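Local coordinates for protein 5'-nucleotidase SurE (Aquifex aeolicus, PDB 2WQK) that probably hydrolyses nucleoside 5'-monophosphates to nucleosides and phosphate with the help of one divalent metal cation per subunit, at residues P2-N8 with P86-G92; G43-T47 with T68-H74; G96-G100 with L160-I164. All coordinates share one frame; numbering follows the deposited sequence.

Contact 1 of 3, residues P2-N8 with P86-G92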
loop_
_atom_site.group_PDB
_atom_site.type_symbol
_atom_site.label_atom_id
_atom_site.label_comp_id
_atom_site.label_asym_id
_atom_site.label_seq_id
_atom_site.Cartn_x
_atom_site.Cartn_y
_atom_site.Cartn_z
ATOM N N PRO A 2 -24.089 -24.194 19.571
ATOM C CA PRO A 2 -23.381 -23.989 18.295
ATOM C C PRO A 2 -22.210 -23.038 18.466
ATOM O O PRO A 2 -22.151 -22.306 19.459
ATOM C CB PRO A 2 -24.447 -23.340 17.408
ATOM C CG PRO A 2 -25.702 -23.698 17.993
ATOM C CD PRO A 2 -25.511 -23.863 19.423
ATOM N N THR A 3 -21.311 -23.030 17.467
ATOM C CA THR A 3 -20.145 -22.173 17.480
ATOM C C THR A 3 -20.039 -21.515 16.113
ATOM O O THR A 3 -20.238 -22.202 15.077
ATOM C CB THR A 3 -18.849 -22.973 17.811
ATOM O OG1 THR A 3 -18.973 -23.588 19.107
ATOM C CG2 THR A 3 -17.581 -22.108 17.741
ATOM N N PHE A 4 -19.768 -20.206 16.136
ATOM C CA PHE A 4 -19.611 -19.433 14.895
ATOM C C PHE A 4 -18.216 -18.847 14.847
ATOM O O PHE A 4 -17.734 -18.301 15.824
ATOM C CB PHE A 4 -20.615 -18.287 14.838
ATOM C CG PHE A 4 -21.986 -18.684 15.304
ATOM C CD1 PHE A 4 -22.699 -19.636 14.626
ATOM C CD2 PHE A 4 -22.550 -18.125 16.453
ATOM C CE1 PHE A 4 -23.945 -20.031 15.048
ATOM C CE2 PHE A 4 -23.807 -18.528 16.858
ATOM C CZ PHE A 4 -24.484 -19.472 16.166
ATOM N N LEU A 5 -17.581 -18.927 13.661
ATOM C CA LEU A 5 -16.322 -18.241 13.410
ATOM C C LEU A 5 -16.714 -16.976 12.623
ATOM O O LEU A 5 -17.234 -17.084 11.512
ATOM C CB LEU A 5 -15.383 -19.121 12.579
ATOM C CG LEU A 5 -14.051 -18.473 12.178
ATOM C CD1 LEU A 5 -13.324 -17.968 13.376
ATOM C CD2 LEU A 5 -13.182 -19.459 11.362
ATOM N N LEU A 6 -16.480 -15.817 13.226
ATOM C CA LEU A 6 -16.910 -14.530 12.696
ATOM C C LEU A 6 -15.691 -13.720 12.325
ATOM O O LEU A 6 -14.787 -13.485 13.146
ATOM C CB LEU A 6 -17.722 -13.786 13.773
ATOM C CG LEU A 6 -18.164 -12.351 13.458
ATOM C CD1 LEU A 6 -18.969 -12.263 12.162
ATOM C CD2 LEU A 6 -18.944 -11.727 14.620
ATOM N N VAL A 7 -15.671 -13.271 11.066
ATOM C CA VAL A 7 -14.569 -12.490 10.520
ATOM C C VAL A 7 -15.168 -11.250 9.867
ATOM O O VAL A 7 -16.387 -11.125 9.716
ATOM C CB VAL A 7 -13.755 -13.307 9.477
ATOM C CG1 VAL A 7 -13.328 -14.642 10.095
ATOM C CG2 VAL A 7 -14.549 -13.510 8.171
ATOM N N ASN A 8 -14.299 -10.330 9.460
ATOM C CA ASN A 8 -14.740 -9.232 8.611
ATOM C C ASN A 8 -13.550 -8.698 7.803
ATOM O O ASN A 8 -12.451 -9.271 7.857
ATOM C CB ASN A 8 -15.460 -8.117 9.372
ATOM C CG ASN A 8 -14.501 -7.155 10.092
ATOM O OD1 ASN A 8 -13.323 -7.461 10.285
ATOM N ND2 ASN A 8 -15.027 -5.997 10.538
ATOM N N PRO A 86 -16.651 -25.143 12.918
ATOM C CA PRO A 86 -17.747 -24.481 13.572
ATOM C C PRO A 86 -19.028 -24.778 12.801
ATOM O O PRO A 86 -18.957 -25.354 11.681
ATOM C CB PRO A 86 -17.327 -23.022 13.504
ATOM C CG PRO A 86 -16.632 -22.948 12.196
ATOM C CD PRO A 86 -15.870 -24.189 12.099
ATOM N N ASP A 87 -20.185 -24.391 13.354
ATOM C CA ASP A 87 -21.435 -24.587 12.669
ATOM C C ASP A 87 -21.544 -23.695 11.436
ATOM O O ASP A 87 -22.157 -24.105 10.431
ATOM C CB ASP A 87 -22.608 -24.357 13.621
ATOM C CG ASP A 87 -22.624 -25.387 14.733
ATOM O OD1 ASP A 87 -23.266 -26.423 14.505
ATOM O OD2 ASP A 87 -21.924 -25.226 15.760
ATOM N N LEU A 88 -21.019 -22.487 11.563
ATOM C CA LEU A 88 -21.033 -21.505 10.472
ATOM C C LEU A 88 -19.795 -20.634 10.524
ATOM O O LEU A 88 -19.218 -20.410 11.590
ATOM C CB LEU A 88 -22.244 -20.542 10.561
ATOM C CG LEU A 88 -23.665 -21.103 10.409
ATOM C CD1 LEU A 88 -24.749 -20.129 10.932
ATOM C CD2 LEU A 88 -23.964 -21.449 8.981
ATOM N N VAL A 89 -19.374 -20.197 9.318
ATOM C CA VAL A 89 -18.458 -19.089 9.179
ATOM C C VAL A 89 -19.299 -17.907 8.721
ATOM O O VAL A 89 -20.107 -18.030 7.768
ATOM C CB VAL A 89 -17.328 -19.368 8.133
ATOM C CG1 VAL A 89 -16.627 -18.069 7.803
ATOM C CG2 VAL A 89 -16.399 -20.479 8.674
ATOM N N LEU A 90 -19.149 -16.779 9.421
ATOM C CA LEU A 90 -19.934 -15.560 9.168
ATOM C C LEU A 90 -18.950 -14.443 8.927
ATOM O O LEU A 90 -17.908 -14.394 9.548
ATOM C CB LEU A 90 -20.788 -15.224 10.414
ATOM C CG LEU A 90 -21.743 -16.363 10.823
ATOM C CD1 LEU A 90 -22.472 -16.015 12.137
ATOM C CD2 LEU A 90 -22.755 -16.722 9.747
ATOM N N SER A 91 -19.276 -13.569 7.979
ATOM C CA SER A 91 -18.392 -12.478 7.633
ATOM C C SER A 91 -19.188 -11.190 7.512
ATOM O O SER A 91 -20.148 -11.133 6.765
ATOM C CB SER A 91 -17.741 -12.789 6.266
ATOM O OG SER A 91 -16.798 -11.814 5.933
ATOM N N GLY A 92 -18.800 -10.194 8.284
ATOM C CA GLY A 92 -19.509 -8.914 8.307
ATOM C C GLY A 92 -19.721 -8.439 9.736
ATOM O O GLY A 92 -19.025 -8.887 10.652
#

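Contact 2 of 3, residues G43-T47 with T68-H74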
loop_
_atom_site.group_PDB
_atom_site.type_symbol
_atom_site.label_atom_id
_atom_site.label_comp_id
_atom_site.label_asym_id
_atom_site.label_seq_id
_atom_site.Cartn_x
_atom_site.Cartn_y
_atom_site.Cartn_z
ATOM N N GLY A 43 -5.721 -6.013 -1.333
ATOM C CA GLY A 43 -5.837 -7.420 -1.656
ATOM C C GLY A 43 -6.513 -8.233 -0.553
ATOM O O GLY A 43 -6.377 -7.896 0.659
ATOM N N HIS A 44 -7.164 -9.321 -0.968
ATOM C CA HIS A 44 -7.906 -10.199 -0.054
ATOM C C HIS A 44 -7.453 -11.653 -0.096
ATOM O O HIS A 44 -8.052 -12.494 0.538
ATOM C CB HIS A 44 -9.402 -10.116 -0.373
ATOM C CG HIS A 44 -9.936 -8.726 -0.322
ATOM N ND1 HIS A 44 -10.830 -8.217 -1.249
ATOM C CD2 HIS A 44 -9.668 -7.717 0.536
ATOM C CE1 HIS A 44 -11.088 -6.953 -0.947
ATOM N NE2 HIS A 44 -10.408 -6.631 0.136
ATOM N N SER A 45 -6.395 -11.962 -0.841
ATOM C CA SER A 45 -6.024 -13.362 -1.029
ATOM C C SER A 45 -5.453 -13.983 0.268
ATOM O O SER A 45 -5.113 -13.278 1.212
ATOM C CB SER A 45 -5.009 -13.542 -2.172
ATOM O OG SER A 45 -3.753 -13.048 -1.796
ATOM N N LEU A 46 -5.358 -15.303 0.270
ATOM C CA LEU A 46 -4.715 -16.046 1.355
ATOM C C LEU A 46 -3.182 -15.802 1.288
ATOM O O LEU A 46 -2.578 -15.785 0.175
ATOM C CB LEU A 46 -5.140 -17.521 1.225
ATOM C CG LEU A 46 -5.025 -18.576 2.304
ATOM C CD1 LEU A 46 -5.549 -18.094 3.639
ATOM C CD2 LEU A 46 -5.754 -19.836 1.793
ATOM N N THR A 47 -2.568 -15.518 2.434
ATOM C CA THR A 47 -1.133 -15.103 2.561
ATOM C C THR A 47 -0.302 -16.381 2.747
ATOM O O THR A 47 -0.389 -17.023 3.783
ATOM C CB THR A 47 -0.929 -14.100 3.790
ATOM O OG1 THR A 47 -1.818 -12.921 3.712
ATOM C CG2 THR A 47 0.547 -13.664 3.941
ATOM N N THR A 68 -5.788 -10.853 5.858
ATOM C CA THR A 68 -7.022 -10.761 5.033
ATOM C C THR A 68 -8.148 -11.606 5.674
ATOM O O THR A 68 -7.864 -12.486 6.520
ATOM C CB THR A 68 -6.787 -11.298 3.632
ATOM O OG1 THR A 68 -6.381 -12.671 3.719
ATOM C CG2 THR A 68 -5.699 -10.425 2.889
ATOM N N PRO A 69 -9.404 -11.363 5.261
ATOM C CA PRO A 69 -10.484 -12.260 5.748
ATOM C C PRO A 69 -10.184 -13.740 5.529
ATOM O O PRO A 69 -10.428 -14.568 6.422
ATOM C CB PRO A 69 -11.722 -11.821 4.978
ATOM C CG PRO A 69 -11.420 -10.323 4.660
ATOM C CD PRO A 69 -9.934 -10.241 4.457
ATOM N N ALA A 70 -9.620 -14.067 4.362
ATOM C CA ALA A 70 -9.186 -15.427 4.085
ATOM C C ALA A 70 -8.206 -15.958 5.146
ATOM O O ALA A 70 -8.370 -17.088 5.651
ATOM C CB ALA A 70 -8.587 -15.494 2.678
ATOM N N ASP A 71 -7.196 -15.144 5.471
ATOM C CA ASP A 71 -6.186 -15.498 6.498
ATOM C C ASP A 71 -6.932 -15.767 7.828
ATOM O O ASP A 71 -6.637 -16.720 8.554
ATOM C CB ASP A 71 -5.195 -14.385 6.730
ATOM C CG ASP A 71 -4.270 -14.129 5.514
ATOM O OD1 ASP A 71 -4.084 -15.063 4.701
ATOM O OD2 ASP A 71 -3.727 -12.995 5.437
ATOM N N CYS A 72 -7.866 -14.882 8.133
ATOM C CA CYS A 72 -8.595 -14.972 9.412
ATOM C C CYS A 72 -9.407 -16.284 9.498
ATOM O O CYS A 72 -9.469 -16.928 10.563
ATOM C CB CYS A 72 -9.499 -13.748 9.617
ATOM S SG CYS A 72 -8.638 -12.219 9.875
ATOM N N VAL A 73 -10.100 -16.633 8.410
ATOM C CA VAL A 73 -10.878 -17.866 8.384
ATOM C C VAL A 73 -9.975 -19.082 8.554
ATOM O O VAL A 73 -10.250 -19.980 9.350
ATOM C CB VAL A 73 -11.751 -18.004 7.113
ATOM C CG1 VAL A 73 -12.389 -19.396 6.993
ATOM C CG2 VAL A 73 -12.758 -16.836 7.011
ATOM N N HIS A 74 -8.869 -19.084 7.812
ATOM C CA HIS A 74 -7.987 -20.226 7.859
ATOM C C HIS A 74 -7.261 -20.370 9.205
ATOM O O HIS A 74 -7.167 -21.518 9.753
ATOM C CB HIS A 74 -7.019 -20.219 6.661
ATOM C CG HIS A 74 -7.697 -20.581 5.367
ATOM N ND1 HIS A 74 -7.425 -21.746 4.685
ATOM C CD2 HIS A 74 -8.640 -19.939 4.638
ATOM C CE1 HIS A 74 -8.192 -21.814 3.605
ATOM N NE2 HIS A 74 -8.936 -20.726 3.545
HETATM O O HOH W 1 -10.130 -12.390 2.063
#

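Contact 3 of 3, residues G96-G100 with L160-I164. With SO4 (sulfate ion), chain C.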
loop_
_atom_site.group_PDB
_atom_site.type_symbol
_atom_site.label_atom_id
_atom_site.label_comp_id
_atom_site.label_asym_id
_atom_site.label_seq_id
_atom_site.Cartn_x
_atom_site.Cartn_y
_atom_site.Cartn_z
ATOM N N GLY A 96 -20.915 -1.129 4.209
ATOM C CA GLY A 96 -21.306 -0.794 2.857
ATOM C C GLY A 96 -21.755 -2.055 2.151
ATOM O O GLY A 96 -21.512 -3.173 2.629
ATOM N N PRO A 97 -22.466 -1.897 1.035
ATOM C CA PRO A 97 -23.034 -3.042 0.336
ATOM C C PRO A 97 -22.046 -3.868 -0.468
ATOM O O PRO A 97 -20.965 -3.379 -0.830
ATOM C CB PRO A 97 -24.064 -2.420 -0.600
ATOM C CG PRO A 97 -23.496 -1.076 -0.868
ATOM C CD PRO A 97 -22.762 -0.619 0.378
ATOM N N ASN A 98 -22.451 -5.107 -0.752
ATOM C CA ASN A 98 -21.751 -5.971 -1.700
ATOM C C ASN A 98 -22.771 -6.637 -2.613
ATOM O O ASN A 98 -23.317 -7.716 -2.307
ATOM C CB ASN A 98 -20.914 -6.969 -0.928
ATOM C CG ASN A 98 -19.655 -6.330 -0.383
ATOM O OD1 ASN A 98 -18.797 -5.858 -1.155
ATOM N ND2 ASN A 98 -19.532 -6.279 0.954
ATOM N N LEU A 99 -23.093 -5.913 -3.697
ATOM C CA LEU A 99 -24.149 -6.259 -4.606
ATOM C C LEU A 99 -23.615 -6.466 -6.025
ATOM O O LEU A 99 -22.596 -5.887 -6.435
ATOM C CB LEU A 99 -25.156 -5.095 -4.667
ATOM C CG LEU A 99 -25.886 -4.848 -3.359
ATOM C CD1 LEU A 99 -26.448 -3.414 -3.294
ATOM C CD2 LEU A 99 -26.989 -5.878 -3.109
ATOM N N GLY A 100 -24.364 -7.263 -6.762
ATOM C CA GLY A 100 -24.155 -7.353 -8.195
ATOM C C GLY A 100 -22.764 -7.812 -8.566
ATOM O O GLY A 100 -22.137 -8.637 -7.901
ATOM N N LEU A 160 -24.100 -17.986 1.179
ATOM C CA LEU A 160 -25.076 -16.912 1.076
ATOM C C LEU A 160 -24.431 -15.530 1.153
ATOM O O LEU A 160 -23.598 -15.276 1.998
ATOM C CB LEU A 160 -26.141 -17.039 2.178
ATOM C CG LEU A 160 -26.873 -18.373 2.227
ATOM C CD1 LEU A 160 -27.896 -18.338 3.402
ATOM C CD2 LEU A 160 -27.557 -18.744 0.918
ATOM N N ASN A 161 -24.942 -14.640 0.307
ATOM C CA ASN A 161 -24.572 -13.248 0.284
ATOM C C ASN A 161 -25.761 -12.374 0.657
ATOM O O ASN A 161 -26.757 -12.381 -0.043
ATOM C CB ASN A 161 -24.039 -12.790 -1.074
ATOM C CG ASN A 161 -23.451 -11.412 -0.983
ATOM O OD1 ASN A 161 -22.693 -11.109 -0.036
ATOM N ND2 ASN A 161 -23.823 -10.531 -1.941
ATOM N N VAL A 162 -25.684 -11.761 1.852
ATOM C CA VAL A 162 -26.852 -11.045 2.420
ATOM C C VAL A 162 -26.560 -9.565 2.489
ATOM O O VAL A 162 -25.496 -9.168 2.986
ATOM C CB VAL A 162 -27.185 -11.587 3.829
ATOM C CG1 VAL A 162 -28.415 -10.865 4.411
ATOM C CG2 VAL A 162 -27.410 -13.106 3.789
ATOM N N ASN A 163 -27.485 -8.742 1.961
ATOM C CA ASN A 163 -27.385 -7.283 2.095
ATOM C C ASN A 163 -28.641 -6.815 2.822
ATOM O O ASN A 163 -29.751 -7.259 2.484
ATOM C CB ASN A 163 -27.279 -6.591 0.733
ATOM C CG ASN A 163 -25.874 -6.701 0.153
ATOM O OD1 ASN A 163 -25.080 -5.754 0.248
ATOM N ND2 ASN A 163 -25.561 -7.885 -0.464
ATOM N N ILE A 164 -28.442 -5.909 3.773
ATOM C CA ILE A 164 -29.557 -5.423 4.609
ATOM C C ILE A 164 -29.675 -3.921 4.474
ATOM O O ILE A 164 -28.713 -3.208 4.675
ATOM C CB ILE A 164 -29.348 -5.764 6.099
ATOM C CG1 ILE A 164 -28.986 -7.240 6.315
ATOM C CG2 ILE A 164 -30.569 -5.341 6.941
ATOM C CD1 ILE A 164 -27.426 -7.509 6.321
HETATM S S SO4 C . -15.434 -5.240 1.409
HETATM O O1 SO4 C . -16.072 -3.928 1.305
HETATM O O2 SO4 C . -14.695 -5.267 2.711
HETATM O O3 SO4 C . -16.402 -6.275 1.463
HETATM O O4 SO4 C . -14.467 -5.481 0.291
#

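Contact 1 of 3, residues P2-N8 with P86-G92
Strand 3-7 and the 88-92 part of strand 88-94 run side by side in the same direction, their axes 4.7 Å apart and turned by 24°, with F4, L5, L6 and V7 level with L88, V89, L90 and S91. The backbone of 3-7 reaches across at alternate residues: L5 N donates to L88 O and L5 O accepts from L90 N at 2.9 Å, and V7 repeats the pattern with L90 O and G92 N. At the N-terminal end D87 completes the pairing: its OD2 takes the N-H of T3 at 2.8 Å, on the anti side and 24° out of the carboxylate plane, while D87 N donates to T3 O. On one face, F4 lies alongside L88, CD1 to CB at 4.2 Å, and L90 CD1 comes obliquely to F4 CB at 4.0 Å. L6 carries CG anti to its backbone N (chi1 175°), which brings CD1 towards the neighbouring strand, 3.5 Å from L90 O and also against L90 CB. On the other face P86 CG lies 4.0 Å from L5 CB. There too V7 CG2 sits beside S91 OG, a hydroxyl bonded to T108 O. Strand 29-35 pairs with the far edge of 3-7, and helices 15-24 and 135-152 cover the face of F4 and L90. Buried amides matched by carbonyls, with apolar side chains on both faces, are consistent with a well-ordered parallel core carrying N8 and G92 towards the metal-binding end.

Contact 2 of 3, residues G43-T47 with T68-H74
Segment 43-47, an irregular loop, passes the N-terminal turn of helix 69-80, with H44 nearest T68 and L46 nearest A70 by their CA atoms. The principle illustrated is a helix cap that also grips a loop. T68 is the N-cap: its OG1 accepts from D71 N while D71 OD2 accepts from T68 N, a reciprocal capping box. Both side chains then reach outward. T68 OG1 donates to S45 O at 2.9 Å, arriving from above the carbonyl plane, 46° out of it. D71 crosses T47 at about a right angle and holds it with both oxygens through their syn lone pairs, OD1 taking T47 N at 2.8 Å and OD2 taking T47 OG1 at 2.6 Å. OD2 thus serves two donors, the second being T68 N, which comes from above the carboxylate plane, and the carboxylate is fixed against rotation. A water extends the grip, donating to H44 O at 2.6 Å and accepting from A70 N at 2.9 Å. L46 supplies the apolar part. Its CG stands trans to the backbone N (chi1 -163°), and its branches reach the helix: CD1 meets A70 CB at 4.1 Å, and CD2 sits over the H74 ring, 3.7 Å from the centroid and 14° off the normal, a CH-pi contact. H74 NE2 bonds E114 of helix 107-117, and its ND1 bonds E187 of the second subunit. On its inner side the helix packs C72 and V73 on V7 of strand 3-7, with C72 also touching strand 29-35.

Contact 3 of 3, residues G96-G100 with L160-I164
In this SurE alpha/beta fold, loop 96-100 lies beside the sodium site and a sulfate-occupied pocket that may mark where a substrate phosphate would lie, and two asparagines pin it to strand 158-165 of the central sheet. N163 clasps the backbone of N98 with its whole amide: OD1 receives N98 N at 2.9 Å, in the carbonyl plane and on a lone pair, while ND2 donates to N98 O at 2.9 Å from above that carbonyl's plane, 56° out of it. N161 ND2 reaches the same oxygen nearly along the C=O axis. With chi1 at -170°, N161 has CG opposite its backbone N, which carries the amide out to the loop. L99 crosses N163 obliquely, CD2 coming to 3.5 Å from N163 CG. Replacing N163 by a leucine would probably leave N98 N without its acceptor and N98 O with N161 alone of the two asparagines, so that the loop is freer to shift. Held this way, N98 turns its side chain to the pocket, where ND2 bonds S126 OG and also the sulfate, probably from the crystallisation liquor, that S106, G107 and T108 bind too. N98 ND2 stands 3.2 Å from sulfate O3, with an angle of 137° at the hydrogen.

The three contacts show how a mixed sheet, largely parallel at its centre, builds a site at the ends of its strands and the loops that follow. Contact 2 lies within the chain interval that contact 1 spans, and contact 3 opens afterwards. Contacts 1 and 2, centres about 14 Å apart, touch directly: L5 packs on V73 of helix 69-80, and N8 on P69. Contacts 1 and 3, about 17 Å between centres, share the sheet and are joined by strand 88-94, which runs from one towards the loop of the other. Contacts 2 and 3 stay about 8 Å apart at their nearest atoms. Sodium, held by D10, S40 and N94, lies near all three, so sheet, capped helix and loop probably frame the active site.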